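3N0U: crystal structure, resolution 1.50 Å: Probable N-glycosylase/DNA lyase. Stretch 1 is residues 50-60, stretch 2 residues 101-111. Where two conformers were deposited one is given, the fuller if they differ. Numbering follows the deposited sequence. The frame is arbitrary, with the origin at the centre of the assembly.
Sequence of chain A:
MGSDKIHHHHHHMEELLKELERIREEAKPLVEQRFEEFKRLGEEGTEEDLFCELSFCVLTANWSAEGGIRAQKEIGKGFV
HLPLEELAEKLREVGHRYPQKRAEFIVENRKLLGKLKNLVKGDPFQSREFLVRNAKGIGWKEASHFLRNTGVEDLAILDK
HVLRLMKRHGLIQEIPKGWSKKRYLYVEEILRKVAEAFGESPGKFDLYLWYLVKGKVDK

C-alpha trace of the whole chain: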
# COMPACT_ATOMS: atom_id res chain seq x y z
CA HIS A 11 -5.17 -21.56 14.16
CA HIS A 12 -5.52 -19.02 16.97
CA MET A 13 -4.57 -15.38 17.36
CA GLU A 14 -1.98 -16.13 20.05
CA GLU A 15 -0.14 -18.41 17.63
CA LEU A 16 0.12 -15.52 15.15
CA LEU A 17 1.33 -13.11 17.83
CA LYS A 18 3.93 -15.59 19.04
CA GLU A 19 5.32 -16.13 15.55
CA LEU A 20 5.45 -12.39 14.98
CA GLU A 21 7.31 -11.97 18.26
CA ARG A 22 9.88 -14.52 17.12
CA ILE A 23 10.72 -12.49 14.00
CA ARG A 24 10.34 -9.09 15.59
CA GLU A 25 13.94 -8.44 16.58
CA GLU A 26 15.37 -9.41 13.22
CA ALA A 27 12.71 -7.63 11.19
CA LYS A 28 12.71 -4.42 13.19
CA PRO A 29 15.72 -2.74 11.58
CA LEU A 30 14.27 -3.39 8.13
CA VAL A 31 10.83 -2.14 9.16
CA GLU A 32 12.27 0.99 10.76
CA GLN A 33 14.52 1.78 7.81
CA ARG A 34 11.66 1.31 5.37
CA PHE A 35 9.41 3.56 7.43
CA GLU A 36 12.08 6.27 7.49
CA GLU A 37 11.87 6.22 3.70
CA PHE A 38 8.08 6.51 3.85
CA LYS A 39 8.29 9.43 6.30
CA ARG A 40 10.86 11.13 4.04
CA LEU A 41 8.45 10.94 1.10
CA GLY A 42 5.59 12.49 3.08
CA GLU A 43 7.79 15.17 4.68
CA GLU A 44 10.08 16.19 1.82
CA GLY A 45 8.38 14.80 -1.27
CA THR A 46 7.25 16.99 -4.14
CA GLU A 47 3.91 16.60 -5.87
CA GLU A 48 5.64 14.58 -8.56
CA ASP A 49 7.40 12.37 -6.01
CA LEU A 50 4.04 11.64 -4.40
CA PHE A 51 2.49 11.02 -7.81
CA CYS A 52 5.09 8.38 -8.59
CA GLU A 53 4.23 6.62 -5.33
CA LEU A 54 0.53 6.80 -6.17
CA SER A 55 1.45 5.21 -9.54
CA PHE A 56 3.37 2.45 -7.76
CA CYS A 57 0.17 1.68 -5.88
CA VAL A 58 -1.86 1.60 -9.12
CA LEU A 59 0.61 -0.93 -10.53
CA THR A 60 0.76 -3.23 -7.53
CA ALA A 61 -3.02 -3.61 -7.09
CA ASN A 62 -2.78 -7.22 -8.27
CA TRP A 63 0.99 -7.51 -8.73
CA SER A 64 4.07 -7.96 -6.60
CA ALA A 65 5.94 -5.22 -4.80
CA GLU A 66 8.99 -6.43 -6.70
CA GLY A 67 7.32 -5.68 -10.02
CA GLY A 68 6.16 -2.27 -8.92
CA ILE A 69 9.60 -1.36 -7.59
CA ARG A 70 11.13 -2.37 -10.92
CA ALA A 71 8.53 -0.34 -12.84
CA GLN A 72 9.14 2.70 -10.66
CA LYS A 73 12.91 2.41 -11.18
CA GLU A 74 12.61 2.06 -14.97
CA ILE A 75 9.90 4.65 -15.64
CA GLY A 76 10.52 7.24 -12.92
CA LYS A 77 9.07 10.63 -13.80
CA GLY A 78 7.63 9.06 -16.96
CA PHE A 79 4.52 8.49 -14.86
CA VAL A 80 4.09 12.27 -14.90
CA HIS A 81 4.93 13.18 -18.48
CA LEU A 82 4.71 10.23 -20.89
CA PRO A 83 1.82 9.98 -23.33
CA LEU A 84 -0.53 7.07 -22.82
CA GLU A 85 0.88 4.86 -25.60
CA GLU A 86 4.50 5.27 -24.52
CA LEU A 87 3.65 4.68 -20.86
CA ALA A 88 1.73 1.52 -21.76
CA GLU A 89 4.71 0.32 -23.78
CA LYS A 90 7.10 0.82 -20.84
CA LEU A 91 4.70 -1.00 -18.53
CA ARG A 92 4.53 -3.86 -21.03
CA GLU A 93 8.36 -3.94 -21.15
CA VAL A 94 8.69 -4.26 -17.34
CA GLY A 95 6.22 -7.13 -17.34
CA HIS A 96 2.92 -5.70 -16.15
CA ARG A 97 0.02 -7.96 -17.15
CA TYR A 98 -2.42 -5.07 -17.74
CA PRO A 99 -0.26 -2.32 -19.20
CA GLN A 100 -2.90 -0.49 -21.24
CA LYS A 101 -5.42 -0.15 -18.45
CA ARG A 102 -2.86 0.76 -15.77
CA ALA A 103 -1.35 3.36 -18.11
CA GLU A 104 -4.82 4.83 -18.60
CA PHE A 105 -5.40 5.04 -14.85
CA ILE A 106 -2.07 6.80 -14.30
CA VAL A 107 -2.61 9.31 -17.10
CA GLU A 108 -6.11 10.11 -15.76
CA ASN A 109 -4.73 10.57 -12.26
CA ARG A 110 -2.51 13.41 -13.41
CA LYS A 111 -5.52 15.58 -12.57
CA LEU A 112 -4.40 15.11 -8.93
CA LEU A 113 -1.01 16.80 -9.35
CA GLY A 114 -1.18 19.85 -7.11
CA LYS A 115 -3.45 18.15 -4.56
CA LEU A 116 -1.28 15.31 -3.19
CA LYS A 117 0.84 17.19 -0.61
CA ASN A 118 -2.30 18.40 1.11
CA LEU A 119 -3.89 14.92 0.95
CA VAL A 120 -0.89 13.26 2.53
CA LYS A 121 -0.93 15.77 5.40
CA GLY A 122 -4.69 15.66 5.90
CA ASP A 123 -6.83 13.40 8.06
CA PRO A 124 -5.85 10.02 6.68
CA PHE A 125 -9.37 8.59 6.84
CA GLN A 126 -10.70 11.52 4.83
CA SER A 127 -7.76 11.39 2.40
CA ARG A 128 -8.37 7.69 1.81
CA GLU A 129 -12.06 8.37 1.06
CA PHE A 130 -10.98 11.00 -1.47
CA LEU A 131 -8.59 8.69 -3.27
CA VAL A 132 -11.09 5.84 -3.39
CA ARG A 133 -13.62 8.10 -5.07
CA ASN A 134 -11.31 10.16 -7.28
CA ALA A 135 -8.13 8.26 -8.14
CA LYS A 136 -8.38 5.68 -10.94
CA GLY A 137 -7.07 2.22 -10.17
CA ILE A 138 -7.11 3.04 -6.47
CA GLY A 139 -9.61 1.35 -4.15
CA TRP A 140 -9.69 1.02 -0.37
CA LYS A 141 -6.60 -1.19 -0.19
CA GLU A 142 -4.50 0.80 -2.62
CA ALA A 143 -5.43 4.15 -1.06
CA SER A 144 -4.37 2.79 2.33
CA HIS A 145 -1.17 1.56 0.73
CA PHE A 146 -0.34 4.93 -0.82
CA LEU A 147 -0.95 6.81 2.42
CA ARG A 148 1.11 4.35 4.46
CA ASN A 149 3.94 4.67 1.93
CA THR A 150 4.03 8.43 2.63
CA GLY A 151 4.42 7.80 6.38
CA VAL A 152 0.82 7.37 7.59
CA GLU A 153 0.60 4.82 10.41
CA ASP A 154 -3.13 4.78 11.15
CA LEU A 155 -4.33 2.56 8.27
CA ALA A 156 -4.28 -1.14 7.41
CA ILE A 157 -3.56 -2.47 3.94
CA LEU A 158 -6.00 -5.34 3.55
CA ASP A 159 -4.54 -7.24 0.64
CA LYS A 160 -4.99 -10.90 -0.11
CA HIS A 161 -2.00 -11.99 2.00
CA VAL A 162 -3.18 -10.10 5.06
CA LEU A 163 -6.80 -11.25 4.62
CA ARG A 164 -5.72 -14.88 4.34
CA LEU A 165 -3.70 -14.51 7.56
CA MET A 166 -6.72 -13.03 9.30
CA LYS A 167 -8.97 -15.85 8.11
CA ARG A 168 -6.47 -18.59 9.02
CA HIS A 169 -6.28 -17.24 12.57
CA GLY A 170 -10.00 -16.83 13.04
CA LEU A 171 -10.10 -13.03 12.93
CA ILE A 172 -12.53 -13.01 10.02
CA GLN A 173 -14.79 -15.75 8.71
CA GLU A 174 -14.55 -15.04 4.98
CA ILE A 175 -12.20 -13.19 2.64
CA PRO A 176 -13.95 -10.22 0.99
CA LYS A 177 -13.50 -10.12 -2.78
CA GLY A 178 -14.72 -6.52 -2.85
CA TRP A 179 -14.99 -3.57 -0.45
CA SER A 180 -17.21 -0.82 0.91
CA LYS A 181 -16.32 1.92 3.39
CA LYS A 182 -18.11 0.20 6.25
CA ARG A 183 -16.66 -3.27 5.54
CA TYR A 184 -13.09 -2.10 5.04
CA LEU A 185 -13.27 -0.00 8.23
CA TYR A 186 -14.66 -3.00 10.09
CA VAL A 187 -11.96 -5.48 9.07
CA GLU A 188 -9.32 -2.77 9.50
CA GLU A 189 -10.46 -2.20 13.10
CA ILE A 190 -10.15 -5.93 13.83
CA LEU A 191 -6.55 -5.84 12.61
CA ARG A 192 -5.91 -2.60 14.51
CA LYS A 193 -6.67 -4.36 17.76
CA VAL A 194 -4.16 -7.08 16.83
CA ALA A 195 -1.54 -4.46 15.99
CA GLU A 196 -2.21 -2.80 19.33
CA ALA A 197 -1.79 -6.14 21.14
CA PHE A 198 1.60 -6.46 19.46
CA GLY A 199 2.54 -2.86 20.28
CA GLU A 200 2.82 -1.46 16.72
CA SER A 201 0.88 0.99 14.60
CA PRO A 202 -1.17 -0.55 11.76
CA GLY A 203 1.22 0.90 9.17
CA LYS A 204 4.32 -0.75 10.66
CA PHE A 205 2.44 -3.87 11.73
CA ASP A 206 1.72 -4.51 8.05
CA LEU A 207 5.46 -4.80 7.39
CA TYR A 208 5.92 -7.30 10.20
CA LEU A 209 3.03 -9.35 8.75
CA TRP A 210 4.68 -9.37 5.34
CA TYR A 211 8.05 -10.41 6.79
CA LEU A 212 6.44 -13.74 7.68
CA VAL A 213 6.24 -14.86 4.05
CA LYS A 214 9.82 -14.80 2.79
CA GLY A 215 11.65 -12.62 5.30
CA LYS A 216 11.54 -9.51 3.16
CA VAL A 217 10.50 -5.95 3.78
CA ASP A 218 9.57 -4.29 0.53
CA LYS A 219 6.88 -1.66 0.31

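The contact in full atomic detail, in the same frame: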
# COMPACT_ATOMS: atom_id res chain seq x y z
N LEU A 50 5.21 12.29 -4.95
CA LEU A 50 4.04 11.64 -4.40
C LEU A 50 3.25 10.96 -5.52
O LEU A 50 2.71 9.87 -5.34
CB LEU A 50 3.16 12.66 -3.67
CG LEU A 50 3.77 13.25 -2.40
CD1 LEU A 50 2.92 14.37 -1.90
CD2 LEU A 50 3.90 12.18 -1.33
N PHE A 51 3.19 11.60 -6.68
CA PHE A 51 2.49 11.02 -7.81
C PHE A 51 3.12 9.70 -8.26
O PHE A 51 2.42 8.75 -8.65
CB PHE A 51 2.46 11.98 -9.01
CG PHE A 51 1.56 11.52 -10.10
CD1 PHE A 51 2.06 10.82 -11.19
CD2 PHE A 51 0.19 11.69 -9.98
CE1 PHE A 51 1.20 10.37 -12.18
CE2 PHE A 51 -0.65 11.21 -10.95
CZ PHE A 51 -0.15 10.55 -12.04
N CYS A 52 4.43 9.62 -8.20
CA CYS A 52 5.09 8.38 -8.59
C CYS A 52 4.76 7.26 -7.59
O CYS A 52 4.61 6.11 -7.99
CB CYS A 52 6.59 8.58 -8.72
SG CYS A 52 7.04 9.61 -10.14
N GLU A 53 4.63 7.60 -6.32
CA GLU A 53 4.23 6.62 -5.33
C GLU A 53 2.77 6.20 -5.53
O GLU A 53 2.42 5.05 -5.38
CB GLU A 53 4.43 7.15 -3.92
CG GLU A 53 4.39 6.05 -2.85
CD GLU A 53 5.54 5.07 -3.00
OE1 GLU A 53 6.54 5.38 -3.70
OE2 GLU A 53 5.43 3.97 -2.46
N LEU A 54 1.90 7.15 -5.85
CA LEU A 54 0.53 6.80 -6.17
C LEU A 54 0.50 5.84 -7.37
O LEU A 54 -0.26 4.87 -7.38
CB LEU A 54 -0.29 8.07 -6.47
CG LEU A 54 -1.76 7.81 -6.73
CD1 LEU A 54 -2.46 7.30 -5.46
CD2 LEU A 54 -2.41 9.09 -7.25
N SER A 55 1.35 6.09 -8.36
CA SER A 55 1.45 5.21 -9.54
C SER A 55 1.95 3.81 -9.19
O SER A 55 1.45 2.81 -9.73
CB SER A 55 2.31 5.85 -10.62
OG SER A 55 1.75 7.12 -10.99
N PHE A 56 2.90 3.73 -8.26
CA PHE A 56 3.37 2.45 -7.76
C PHE A 56 2.17 1.68 -7.21
O PHE A 56 2.02 0.48 -7.46
CB PHE A 56 4.44 2.65 -6.68
CG PHE A 56 4.75 1.41 -5.88
CD1 PHE A 56 5.66 0.48 -6.35
CD2 PHE A 56 4.14 1.18 -4.66
CE1 PHE A 56 5.94 -0.66 -5.62
CE2 PHE A 56 4.42 0.05 -3.93
CZ PHE A 56 5.32 -0.88 -4.41
N CYS A 57 1.30 2.36 -6.48
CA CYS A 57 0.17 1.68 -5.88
C CYS A 57 -0.87 1.25 -6.93
O CYS A 57 -1.50 0.20 -6.80
CB CYS A 57 -0.46 2.55 -4.79
SG CYS A 57 0.65 2.80 -3.39
N VAL A 58 -1.02 2.02 -8.00
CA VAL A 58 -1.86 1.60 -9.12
C VAL A 58 -1.32 0.29 -9.71
O VAL A 58 -2.07 -0.64 -10.01
CB VAL A 58 -1.91 2.69 -10.20
CG1 VAL A 58 -2.55 2.18 -11.47
CG2 VAL A 58 -2.65 3.93 -9.70
N LEU A 59 -0.01 0.22 -9.86
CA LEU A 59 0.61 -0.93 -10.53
C LEU A 59 0.65 -2.18 -9.69
O LEU A 59 0.68 -3.29 -10.24
CB LEU A 59 2.04 -0.61 -10.95
CG LEU A 59 2.18 0.52 -11.96
CD1 LEU A 59 3.65 0.78 -12.24
CD2 LEU A 59 1.43 0.25 -13.25
N THR A 60 0.66 -2.04 -8.37
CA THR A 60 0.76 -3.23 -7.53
C THR A 60 -0.58 -3.71 -7.00
O THR A 60 -0.60 -4.58 -6.14
CB THR A 60 1.71 -2.99 -6.36
OG1 THR A 60 1.22 -1.91 -5.56
CG2 THR A 60 3.11 -2.69 -6.86
N LYS A 101 -4.48 -0.69 -19.42
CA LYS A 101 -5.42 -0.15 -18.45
C LYS A 101 -4.70 0.59 -17.33
O LYS A 101 -5.15 1.65 -16.89
CB LYS A 101 -6.32 -1.28 -17.91
CG LYS A 101 -7.59 -0.79 -17.31
CD LYS A 101 -8.48 -0.10 -18.37
CE LYS A 101 -8.78 1.33 -18.02
NZ LYS A 101 -9.90 1.86 -18.86
N ARG A 102 -3.59 0.06 -16.83
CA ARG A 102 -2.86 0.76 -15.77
C ARG A 102 -2.32 2.08 -16.28
O ARG A 102 -2.33 3.08 -15.56
CB ARG A 102 -1.72 -0.09 -15.21
CG ARG A 102 -2.16 -1.40 -14.56
CD ARG A 102 -3.01 -1.22 -13.30
NE ARG A 102 -3.52 -2.53 -12.89
CZ ARG A 102 -4.58 -3.13 -13.43
NH1 ARG A 102 -5.29 -2.55 -14.40
NH2 ARG A 102 -4.93 -4.33 -13.00
N ALA A 103 -1.84 2.10 -17.52
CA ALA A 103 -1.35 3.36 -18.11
C ALA A 103 -2.48 4.38 -18.14
O ALA A 103 -2.27 5.56 -17.85
CB ALA A 103 -0.81 3.13 -19.49
N GLU A 104 -3.68 3.94 -18.50
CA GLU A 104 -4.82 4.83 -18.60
C GLU A 104 -5.18 5.42 -17.24
O GLU A 104 -5.45 6.63 -17.13
CB GLU A 104 -6.02 4.09 -19.21
CG GLU A 104 -5.84 3.82 -20.70
CD GLU A 104 -6.93 2.97 -21.33
OE1 GLU A 104 -7.87 2.58 -20.62
OE2 GLU A 104 -6.82 2.70 -22.54
N PHE A 105 -5.16 4.58 -16.21
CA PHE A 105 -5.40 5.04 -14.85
C PHE A 105 -4.41 6.13 -14.46
O PHE A 105 -4.80 7.17 -13.93
CB PHE A 105 -5.27 3.91 -13.83
CG PHE A 105 -6.33 2.85 -13.92
CD1 PHE A 105 -7.55 3.09 -14.52
CD2 PHE A 105 -6.07 1.60 -13.40
CE1 PHE A 105 -8.50 2.08 -14.59
CE2 PHE A 105 -7.02 0.60 -13.45
CZ PHE A 105 -8.23 0.84 -14.05
N ILE A 106 -3.13 5.88 -14.71
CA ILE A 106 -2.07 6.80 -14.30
C ILE A 106 -2.23 8.14 -15.03
O ILE A 106 -2.15 9.23 -14.41
CB ILE A 106 -0.67 6.17 -14.51
CG1 ILE A 106 -0.49 5.05 -13.50
CG2 ILE A 106 0.44 7.20 -14.35
CD1 ILE A 106 0.62 4.07 -13.85
N VAL A 107 -2.45 8.08 -16.34
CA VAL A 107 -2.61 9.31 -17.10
C VAL A 107 -3.80 10.12 -16.55
O VAL A 107 -3.72 11.35 -16.36
CB VAL A 107 -2.80 9.02 -18.60
CG1 VAL A 107 -3.17 10.29 -19.34
CG2 VAL A 107 -1.51 8.47 -19.19
N GLU A 108 -4.92 9.43 -16.28
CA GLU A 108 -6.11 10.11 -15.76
C GLU A 108 -5.84 10.75 -14.41
O GLU A 108 -6.35 11.82 -14.10
CB GLU A 108 -7.28 9.13 -15.64
CG GLU A 108 -7.82 8.62 -16.94
CD GLU A 108 -8.91 7.56 -16.73
OE1 GLU A 108 -8.57 6.40 -16.41
OE2 GLU A 108 -10.10 7.90 -16.87
N ASN A 109 -5.02 10.09 -13.60
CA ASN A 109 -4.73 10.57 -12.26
C ASN A 109 -3.88 11.83 -12.23
O ASN A 109 -3.70 12.44 -11.18
CB ASN A 109 -4.05 9.46 -11.45
CG ASN A 109 -5.01 8.41 -11.03
OD1 ASN A 109 -6.21 8.62 -11.04
ND2 ASN A 109 -4.50 7.25 -10.66
N ARG A 110 -3.33 12.21 -13.38
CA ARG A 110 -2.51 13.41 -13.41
C ARG A 110 -3.32 14.64 -13.00
O ARG A 110 -2.77 15.66 -12.60
CB ARG A 110 -1.83 13.58 -14.77
CG ARG A 110 -0.84 12.49 -15.04
CD ARG A 110 -0.35 12.50 -16.46
NE ARG A 110 0.60 11.42 -16.70
CZ ARG A 110 1.05 11.06 -17.89
NH1 ARG A 110 0.63 11.67 -19.00
NH2 ARG A 110 1.95 10.07 -17.98
N LYS A 111 -4.64 14.52 -13.07
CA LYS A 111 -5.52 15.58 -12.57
C LYS A 111 -5.26 15.90 -11.09
O LYS A 111 -5.63 16.98 -10.62
CB LYS A 111 -7.00 15.19 -12.73
CG LYS A 111 -7.41 14.05 -11.81
CD LYS A 111 -8.85 13.60 -12.01
CE LYS A 111 -9.14 12.40 -11.10
NZ LYS A 111 -10.55 11.93 -11.22
O HOH W 1 -1.24 7.58 -10.62
O HOH W 2 -2.26 -4.70 -10.87

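The centre of the contact is a pair of interlocking aliphatic side chains, Val-58 from the first helix and Ile-106 from the second. The helices run roughly antiparallel, with an angle of 151° between their directions and a closest axial approach of 9.9 Å, and each of these residues fills a hollow in the other helix. Val-58, whose CA-to-CB bond points toward the second helix, sits among Arg-102, Phe-105, Ile-106 and Asn-109. Its CG1 lies 4.1 Å from Ile-106 CG1 and 4.0 Å from Phe-105 CB, while its CG2 is 3.9 Å from Asn-109 ND2. A short, branched side chain suits this place because its two methyl groups reach different neighbours without extending far from the backbone. Phe-105 turns the edge of its ring, rather than a face, to Val-58 CG1.

Ile-106 makes the reciprocal insertion, among Phe-51, Ser-55, Val-58 and Leu-59. Its CA-to-CB bond points sideways, but the end of the side chain comes nearer to the first helix: with chi1 in m and chi2 in t, CD1 reaches to 4.0 Å from Leu-59 CD2. The other branch goes a different way, CG2 approaching Phe-51 CE1 at 3.9 Å and Ser-55 OG at 3.6 Å. The backbones are close here, with 6.1 Å between Ser-55 CA and Ile-106 CA, and the small serine side chain fits the narrow space. Its hydroxyl is also satisfied within its own helix, Ser-55 OG donating to Phe-51 O at 2.9 Å.

Toward the C-terminal end of the second stretch, Phe-51 supplies the bulk that spans a wider gap, Phe-51 CA and Arg-110 CA being 7.9 Å apart. Its chi1, in t, carries the buried ring against Ile-106, Asn-109 and Arg-110. Two carbonyl oxygens lie at the ring edge, near its plane: Ile-106 O is 3.4 Å from Phe-51 CZ and Asn-109 O is 3.3 Å from Phe-51 CE2. This places the slightly positive rim of the aromatic ring beside electronegative oxygens. The aliphatic part of Arg-110 adds cover, its CG 3.6 Å from Phe-51 CZ, while its guanidinium is hydrogen-bonded elsewhere in the structure.

At the other end, Arg-102 likewise uses its methylene carbons for packing. Arg-102 CB lies 3.7 Å from Leu-59 CD2, and Arg-102 CD lies 3.5 Å from Val-58 O and 3.9 Å from Val-58 CG1. The long side chain thus covers Val-58 while keeping its charged end at the margin.

No direct hydrogen bond joins the two stretches; the polar links run through water. Water 1 donates to Ser-55 OG at 3.0 Å and accepts from Asn-109 ND2 at 3.3 Å, bridging two buried polar side chains beside the apolar centre. Water 2 accepts from Arg-102 NE at 3.2 Å and donates a weak hydrogen bond to Leu-59 O at 3.3 Å, near the end of the first helix. Together the stretches bury 444 Å², both sides summed.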